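Local coordinates for Pcza361.24 (Amycolatopsis orientalis, PDB 3G2M), which probably transfers a methyl group from S-adenosyl-L-methionine to an amine nitrogen of a glycopeptide antibiotic during its biosynthesis, at residues G159-L164 with L188-S193; G171-V176 with D255-E260. All blocks are in the same frame, centred on the assembly; numbering follows the deposited sequence.

Interaction 1 (G159-L164 with L188-S193)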
ATOM      1  N   GLY A 159     -13.993   2.239  -4.430  1.00 29.78           N
ATOM      2  CA  GLY A 159     -13.226   3.374  -4.945  1.00 29.76           C
ATOM      3  C   GLY A 159     -12.782   4.336  -3.856  1.00 29.89           C
ATOM      4  O   GLY A 159     -11.665   4.880  -3.899  1.00 30.35           O
ATOM      5  N   SER A 160     -13.653   4.523  -2.872  1.00 29.40           N
ATOM      6  CA  SER A 160     -13.438   5.473  -1.785  1.00 29.20           C
ATOM      7  C   SER A 160     -12.428   5.001  -0.744  1.00 28.96           C
ATOM      8  O   SER A 160     -11.514   5.739  -0.391  1.00 28.62           O
ATOM      9  CB  SER A 160     -14.774   5.744  -1.099  1.00 29.16           C
ATOM     10  OG  SER A 160     -15.729   6.152  -2.058  1.00 29.27           O
ATOM     11  N   ILE A 161     -12.608   3.786  -0.224  1.00 28.76           N
ATOM     12  CA  ILE A 161     -11.663   3.267   0.780  1.00 28.65           C
ATOM     13  C   ILE A 161     -10.252   3.137   0.190  1.00 28.58           C
ATOM     14  O   ILE A 161      -9.266   3.416   0.860  1.00 28.10           O
ATOM     15  CB  ILE A 161     -12.146   1.938   1.447  1.00 28.61           C
ATOM     16  CG1 ILE A 161     -11.146   1.494   2.545  1.00 29.50           C
ATOM     17  CG2 ILE A 161     -12.381   0.849   0.396  1.00 29.07           C
ATOM     18  CD1 ILE A 161     -11.652   0.403   3.491  1.00 28.69           C
ATOM     19  N   ASN A 162     -10.164   2.756  -1.082  1.00 28.86           N
ATOM     20  CA  ASN A 162      -8.865   2.639  -1.752  1.00 29.14           C
ATOM     21  C   ASN A 162      -8.136   3.973  -1.947  1.00 29.56           C
ATOM     22  O   ASN A 162      -6.944   3.990  -2.239  1.00 29.52           O
ATOM     23  CB  ASN A 162      -8.993   1.877  -3.083  1.00 28.65           C
ATOM     24  CG  ASN A 162      -8.929   0.362  -2.899  1.00 29.50           C
ATOM     25  OD1 ASN A 162      -7.867  -0.191  -2.604  1.00 28.37           O
ATOM     26  ND2 ASN A 162     -10.059  -0.315  -3.091  1.00 27.95           N
ATOM     27  N   GLU A 163      -8.840   5.086  -1.769  1.00 30.19           N
ATOM     28  CA  GLU A 163      -8.202   6.410  -1.827  1.00 31.78           C
ATOM     29  C   GLU A 163      -7.432   6.742  -0.538  1.00 30.94           C
ATOM     30  O   GLU A 163      -6.666   7.706  -0.494  1.00 31.34           O
ATOM     31  CB  GLU A 163      -9.247   7.495  -2.153  1.00 31.83           C
ATOM     32  CG  GLU A 163      -9.635   7.487  -3.641  1.00 34.58           C
ATOM     33  CD  GLU A 163     -10.658   8.537  -4.046  1.00 35.50           C
ATOM     34  OE1 GLU A 163     -11.182   9.297  -3.188  1.00 39.97           O
ATOM     35  OE2 GLU A 163     -10.937   8.603  -5.265  1.00 41.10           O
ATOM     36  N   LEU A 164      -7.621   5.926   0.500  1.00 30.01           N
ATOM     37  CA  LEU A 164      -7.032   6.187   1.819  1.00 29.33           C
ATOM     38  C   LEU A 164      -5.780   5.348   2.073  1.00 29.01           C
ATOM     39  O   LEU A 164      -5.770   4.140   1.808  1.00 28.52           O
ATOM     40  CB  LEU A 164      -8.067   5.897   2.918  1.00 29.15           C
ATOM     41  CG  LEU A 164      -9.396   6.666   2.939  1.00 29.57           C
ATOM     42  CD1 LEU A 164     -10.238   6.231   4.149  1.00 30.09           C
ATOM     43  CD2 LEU A 164      -9.156   8.188   2.953  1.00 28.65           C
ATOM     44  N   LEU A 188     -18.842  -2.936   3.226  1.00 31.81           N
ATOM     45  CA  LEU A 188     -17.855  -2.424   2.285  1.00 31.53           C
ATOM     46  C   LEU A 188     -17.873  -3.235   0.992  1.00 31.60           C
ATOM     47  O   LEU A 188     -18.019  -4.453   1.025  1.00 31.99           O
ATOM     48  CB  LEU A 188     -16.440  -2.484   2.886  1.00 31.36           C
ATOM     49  CG  LEU A 188     -16.130  -2.052   4.322  1.00 31.25           C
ATOM     50  CD1 LEU A 188     -16.336  -3.199   5.303  1.00 29.78           C
ATOM     51  CD2 LEU A 188     -14.672  -1.573   4.398  1.00 31.08           C
ATOM     52  N   SER A 189     -17.749  -2.559  -0.144  1.00 31.88           N
ATOM     53  CA  SER A 189     -17.391  -3.245  -1.377  1.00 31.31           C
ATOM     54  C   SER A 189     -15.906  -3.029  -1.617  1.00 31.62           C
ATOM     55  O   SER A 189     -15.369  -1.972  -1.272  1.00 31.58           O
ATOM     56  CB  SER A 189     -18.212  -2.749  -2.562  1.00 31.79           C
ATOM     57  OG  SER A 189     -17.877  -1.419  -2.906  1.00 31.60           O
ATOM     58  N   LEU A 190     -15.245  -4.038  -2.179  1.00 31.19           N
ATOM     59  CA  LEU A 190     -13.805  -3.993  -2.425  1.00 31.68           C
ATOM     60  C   LEU A 190     -13.503  -4.695  -3.731  1.00 31.66           C
ATOM     61  O   LEU A 190     -13.827  -5.873  -3.880  1.00 32.01           O
ATOM     62  CB  LEU A 190     -13.029  -4.694  -1.296  1.00 31.22           C
ATOM     63  CG  LEU A 190     -13.204  -4.163   0.141  1.00 32.55           C
ATOM     64  CD1 LEU A 190     -12.699  -5.164   1.171  1.00 32.12           C
ATOM     65  CD2 LEU A 190     -12.527  -2.822   0.320  1.00 32.48           C
ATOM     66  N   ALA A 191     -12.878  -3.976  -4.658  1.00 31.99           N
ATOM     67  CA  ALA A 191     -12.427  -4.562  -5.921  1.00 33.15           C
ATOM     68  C   ALA A 191     -11.389  -5.659  -5.672  1.00 33.93           C
ATOM     69  O   ALA A 191     -10.519  -5.512  -4.807  1.00 33.57           O
ATOM     70  CB  ALA A 191     -11.866  -3.488  -6.833  1.00 33.04           C
HETATM   71  N   MSE A 192     -11.494  -6.744  -6.441  1.00 34.70           N
HETATM   72  CA  MSE A 192     -10.687  -7.949  -6.254  1.00 36.65           C
HETATM   73  C   MSE A 192      -9.961  -8.284  -7.555  1.00 35.73           C
HETATM   74  O   MSE A 192     -10.585  -8.708  -8.530  1.00 35.30           O
HETATM   75  CB  MSE A 192     -11.566  -9.131  -5.797  1.00 36.28           C
HETATM   76  CG  MSE A 192     -10.828 -10.479  -5.589  1.00 38.09           C
HETATM   77 SE   MSE A 192     -12.007 -11.991  -5.072  1.00 42.63          SE
HETATM   78  CE  MSE A 192     -13.049 -12.116  -6.708  1.00 41.23           C
ATOM     79  N   SER A 193      -8.645  -8.087  -7.556  1.00 35.50           N
ATOM     80  CA  SER A 193      -7.807  -8.367  -8.724  1.00 35.51           C
ATOM     81  C   SER A 193      -7.657  -9.865  -8.940  1.00 36.07           C
ATOM     82  O   SER A 193      -8.014 -10.663  -8.069  1.00 35.43           O
ATOM     83  CB  SER A 193      -6.419  -7.762  -8.533  1.00 35.45           C
ATOM     84  OG  SER A 193      -5.711  -8.466  -7.529  1.00 33.52           O
TER
HETATM   85  O   HOH W   1      -9.913  -3.161  -3.065  1.00 25.02           O

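Interaction 2 (G171-V176 with D255-E260)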
ATOM      1  N   GLY A 171      -8.259   5.640  10.748  1.00 28.43           N
ATOM      2  CA  GLY A 171      -9.203   6.697  11.140  1.00 28.21           C
ATOM      3  C   GLY A 171     -10.618   6.402  10.682  1.00 27.94           C
ATOM      4  O   GLY A 171     -11.577   6.668  11.411  1.00 27.87           O
ATOM      5  N   LEU A 172     -10.755   5.864   9.468  1.00 27.53           N
ATOM      6  CA  LEU A 172     -12.047   5.395   8.960  1.00 27.63           C
ATOM      7  C   LEU A 172     -12.669   4.338   9.874  1.00 27.90           C
ATOM      8  O   LEU A 172     -13.829   4.471  10.279  1.00 27.58           O
ATOM      9  CB  LEU A 172     -11.897   4.826   7.532  1.00 28.11           C
ATOM     10  CG  LEU A 172     -13.027   3.961   6.945  1.00 28.57           C
ATOM     11  CD1 LEU A 172     -14.293   4.787   6.700  1.00 27.18           C
ATOM     12  CD2 LEU A 172     -12.561   3.300   5.646  1.00 27.49           C
ATOM     13  N   TYR A 173     -11.898   3.295  10.196  1.00 27.47           N
ATOM     14  CA  TYR A 173     -12.421   2.177  10.986  1.00 27.47           C
ATOM     15  C   TYR A 173     -12.901   2.638  12.372  1.00 27.66           C
ATOM     16  O   TYR A 173     -13.973   2.247  12.834  1.00 27.51           O
ATOM     17  CB  TYR A 173     -11.384   1.050  11.117  1.00 27.09           C
ATOM     18  CG  TYR A 173     -10.800   0.528   9.810  1.00 26.97           C
ATOM     19  CD1 TYR A 173     -11.588   0.382   8.665  1.00 27.24           C
ATOM     20  CD2 TYR A 173      -9.455   0.154   9.735  1.00 27.25           C
ATOM     21  CE1 TYR A 173     -11.038  -0.106   7.473  1.00 26.84           C
ATOM     22  CE2 TYR A 173      -8.905  -0.328   8.552  1.00 26.88           C
ATOM     23  CZ  TYR A 173      -9.700  -0.449   7.428  1.00 26.06           C
ATOM     24  OH  TYR A 173      -9.146  -0.922   6.253  1.00 25.47           O
ATOM     25  N   ALA A 174     -12.112   3.485  13.019  1.00 28.12           N
ATOM     26  CA  ALA A 174     -12.481   4.028  14.337  1.00 28.71           C
ATOM     27  C   ALA A 174     -13.697   4.947  14.265  1.00 29.03           C
ATOM     28  O   ALA A 174     -14.600   4.845  15.097  1.00 29.08           O
ATOM     29  CB  ALA A 174     -11.293   4.750  14.971  1.00 28.62           C
ATOM     30  N   SER A 175     -13.726   5.825  13.265  1.00 29.49           N
ATOM     31  CA  SER A 175     -14.868   6.715  13.048  1.00 29.81           C
ATOM     32  C   SER A 175     -16.163   5.921  12.863  1.00 29.95           C
ATOM     33  O   SER A 175     -17.171   6.212  13.506  1.00 29.57           O
ATOM     34  CB  SER A 175     -14.626   7.642  11.854  1.00 29.46           C
ATOM     35  OG  SER A 175     -13.565   8.561  12.103  1.00 29.70           O
ATOM     36  N   VAL A 176     -16.125   4.911  11.995  1.00 30.38           N
ATOM     37  CA  VAL A 176     -17.290   4.048  11.762  1.00 30.30           C
ATOM     38  C   VAL A 176     -17.795   3.397  13.060  1.00 30.99           C
ATOM     39  O   VAL A 176     -18.998   3.461  13.348  1.00 30.98           O
ATOM     40  CB  VAL A 176     -17.032   2.988  10.660  1.00 30.40           C
ATOM     41  CG1 VAL A 176     -18.222   2.028  10.544  1.00 29.97           C
ATOM     42  CG2 VAL A 176     -16.780   3.663   9.318  1.00 29.52           C
ATOM     43  N   ASP A 255      -8.799  -9.303   1.244  1.00 31.59           N
ATOM     44  CA  ASP A 255      -8.336  -9.990   2.459  1.00 31.51           C
ATOM     45  C   ASP A 255      -7.458  -9.095   3.344  1.00 31.05           C
ATOM     46  O   ASP A 255      -7.448  -9.256   4.567  1.00 31.06           O
ATOM     47  CB  ASP A 255      -7.600 -11.300   2.123  1.00 32.07           C
ATOM     48  CG  ASP A 255      -8.546 -12.412   1.646  1.00 33.92           C
ATOM     49  OD1 ASP A 255      -9.760 -12.357   1.938  1.00 36.75           O
ATOM     50  OD2 ASP A 255      -8.070 -13.345   0.966  1.00 35.89           O
ATOM     51  N   GLN A 256      -6.736  -8.156   2.730  1.00 30.56           N
ATOM     52  CA  GLN A 256      -5.941  -7.166   3.476  1.00 29.99           C
ATOM     53  C   GLN A 256      -6.838  -6.208   4.284  1.00 29.72           C
ATOM     54  O   GLN A 256      -6.578  -5.949   5.460  1.00 29.48           O
ATOM     55  CB  GLN A 256      -5.007  -6.374   2.540  1.00 30.04           C
ATOM     56  CG  GLN A 256      -4.309  -5.149   3.191  1.00 30.38           C
ATOM     57  CD  GLN A 256      -3.298  -5.534   4.271  1.00 31.06           C
ATOM     58  OE1 GLN A 256      -2.715  -6.612   4.234  1.00 31.50           O
ATOM     59  NE2 GLN A 256      -3.081  -4.640   5.227  1.00 30.59           N
ATOM     60  N   VAL A 257      -7.886  -5.687   3.649  1.00 29.40           N
ATOM     61  CA  VAL A 257      -8.861  -4.832   4.347  1.00 29.02           C
ATOM     62  C   VAL A 257      -9.559  -5.612   5.466  1.00 28.70           C
ATOM     63  O   VAL A 257      -9.772  -5.081   6.556  1.00 28.44           O
ATOM     64  CB  VAL A 257      -9.906  -4.216   3.377  1.00 29.11           C
ATOM     65  CG1 VAL A 257     -10.992  -3.423   4.143  1.00 28.63           C
ATOM     66  CG2 VAL A 257      -9.224  -3.327   2.344  1.00 28.88           C
ATOM     67  N   VAL A 258      -9.904  -6.872   5.199  1.00 28.94           N
ATOM     68  CA  VAL A 258     -10.446  -7.747   6.250  1.00 28.62           C
ATOM     69  C   VAL A 258      -9.489  -7.841   7.458  1.00 28.73           C
ATOM     70  O   VAL A 258      -9.921  -7.649   8.598  1.00 28.42           O
ATOM     71  CB  VAL A 258     -10.826  -9.157   5.716  1.00 28.96           C
ATOM     72  CG1 VAL A 258     -11.071 -10.127   6.865  1.00 29.16           C
ATOM     73  CG2 VAL A 258     -12.068  -9.073   4.828  1.00 28.02           C
ATOM     74  N   ARG A 259      -8.204  -8.112   7.208  1.00 28.74           N
ATOM     75  CA  ARG A 259      -7.194  -8.180   8.291  1.00 28.95           C
ATOM     76  C   ARG A 259      -7.137  -6.875   9.097  1.00 28.66           C
ATOM     77  O   ARG A 259      -7.022  -6.891  10.329  1.00 27.49           O
ATOM     78  CB  ARG A 259      -5.801  -8.536   7.748  1.00 28.87           C
ATOM     79  CG  ARG A 259      -5.688  -9.959   7.180  1.00 29.28           C
ATOM     80  CD  ARG A 259      -4.249 -10.337   6.814  1.00 30.44           C
ATOM     81  NE  ARG A 259      -3.737  -9.655   5.621  1.00 32.64           N
ATOM     82  CZ  ARG A 259      -3.836 -10.122   4.374  1.00 33.09           C
ATOM     83  NH1 ARG A 259      -4.436 -11.283   4.125  1.00 32.94           N
ATOM     84  NH2 ARG A 259      -3.323  -9.424   3.368  1.00 33.40           N
ATOM     85  N   GLU A 260      -7.225  -5.748   8.390  1.00 28.35           N
ATOM     86  CA  GLU A 260      -7.211  -4.433   9.026  1.00 28.43           C
ATOM     87  C   GLU A 260      -8.465  -4.180   9.866  1.00 28.44           C
ATOM     88  O   GLU A 260      -8.380  -3.630  10.970  1.00 28.62           O
ATOM     89  CB  GLU A 260      -7.052  -3.329   7.970  1.00 28.20           C
ATOM     90  CG  GLU A 260      -5.690  -3.302   7.286  1.00 28.75           C
ATOM     91  CD  GLU A 260      -5.586  -2.221   6.221  1.00 28.82           C
ATOM     92  OE1 GLU A 260      -6.437  -1.305   6.212  1.00 28.37           O
ATOM     93  OE2 GLU A 260      -4.647  -2.289   5.397  1.00 29.72           O
TER

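Interaction 1 (G159-L164 with L188-S193)
I161 sets its two branches on two leucines of strand 184-191. Its CD1 meets L188 CD2 at 3.7 Å, the two side chains crossing at about a right angle, while I161 CG2 rests on L190 CD2, also at 3.7 Å. With CG1 anti to the backbone N (chi1 -177°), the longer branch of I161 runs out to L188 and leaves the CG2 methyl for L190. The contact is methyl against methyl, and no direct hydrogen bond joins the segments. A water supplies the polar link: it accepts from N162 ND2 at 2.8 Å and donates to A191 O at 3.0 Å, tying the turn to the end of the strand. N162 is held at both ends of its amide, ND2 also bonding S158 O and OD1 accepting from L252 N. The type I turn I161-L164, with L164 N bonded to I161 O at 3.0 Å, leads the chain off the short helix. S189 OG turns to other partners, E71 and the backbone N of S158, close to S157, a residue of the S-adenosyl-L-methionine site. Helix 158-161 starts right after S157 and packs on strand 184-191 of the Rossmann-like methyltransferase sheet, where V287 of strand 284-290 touches both L188 and L190; helices 166-179 and 254-263 close round I161.

Interaction 2 (G171-V176 with D255-E260)
Y173 and E260 join two helices, 166-179 and 254-263, by a buried polar contact between side chains, beside strand 184-191 of the methyltransferase sheet: V257 of helix 254-263 rests on that strand, and V176 of helix 166-179 touches its F186. The helix backbones stay well separated, the closest CA atoms, those of Y173 and E260, lying 8.6 Å apart, and the tyrosine bridges the gap. Its hydroxyl donates to the carboxylate, Y173 OH to E260 OE1 at 2.7 Å. OE1 lies at the edge of the ring and in its plane; the hydroxyl meets OE1 on its anti side, 29° out of the carboxylate plane, and the two planes stand 62° apart. E260 sets CG anti to its carbonyl carbon and runs extended beyond it, which carries the carboxylate out to the hydroxyl. Apolar contact accompanies the bond, E260 CB sitting 3.6 Å from Y173 CE2, and the V257 CG1 methyl lies against the hydroxyl, 3.8 Å from Y173 OH.

The other carboxylate oxygen is held too. E260 OE2 accepts from Q256 NE2 through its anti lone pair, at 2.8 Å and nearly straight (172°), and R169 of helix 166-179 makes a salt bridge to the same oxygen. Gripped at both oxygens, the carboxylate has its rotation fixed, and the arginine would probably help to keep it ionised in this buried place. Q256 is steadied in turn by R259 NH2, which donates to Q256 OE1 at 3.0 Å, so a chain of polar groups runs from the tyrosine along helix 254-263; R259 NH2 also bonds P223 O. V257 reaches L188 and L190 of strand 184-191 and I161 of helix 158-161, while V258 packs on strand 267-274, where helix 254-263 leads.

How the interactions relate
Along the chain the order is 159-164, 171-176, 188-193, 255-260, so the two contacts cross. Interaction 1 closes a short loop of 23 residues, which holds helix 166-179 and the start of strand 184-191; interaction 2 closes a longer one of 78 residues that takes in all of strand 184-191 and strands 219-234 and 244-252. Their centres lie 11 Å apart, and they meet through I161 and V257 in one apolar patch, to which helix 166-179 adds L172, its CD2 lying 3.7 Å from I161 CD1. Together they tie helices 158-161, 166-179 and 254-263 to strand 184-191.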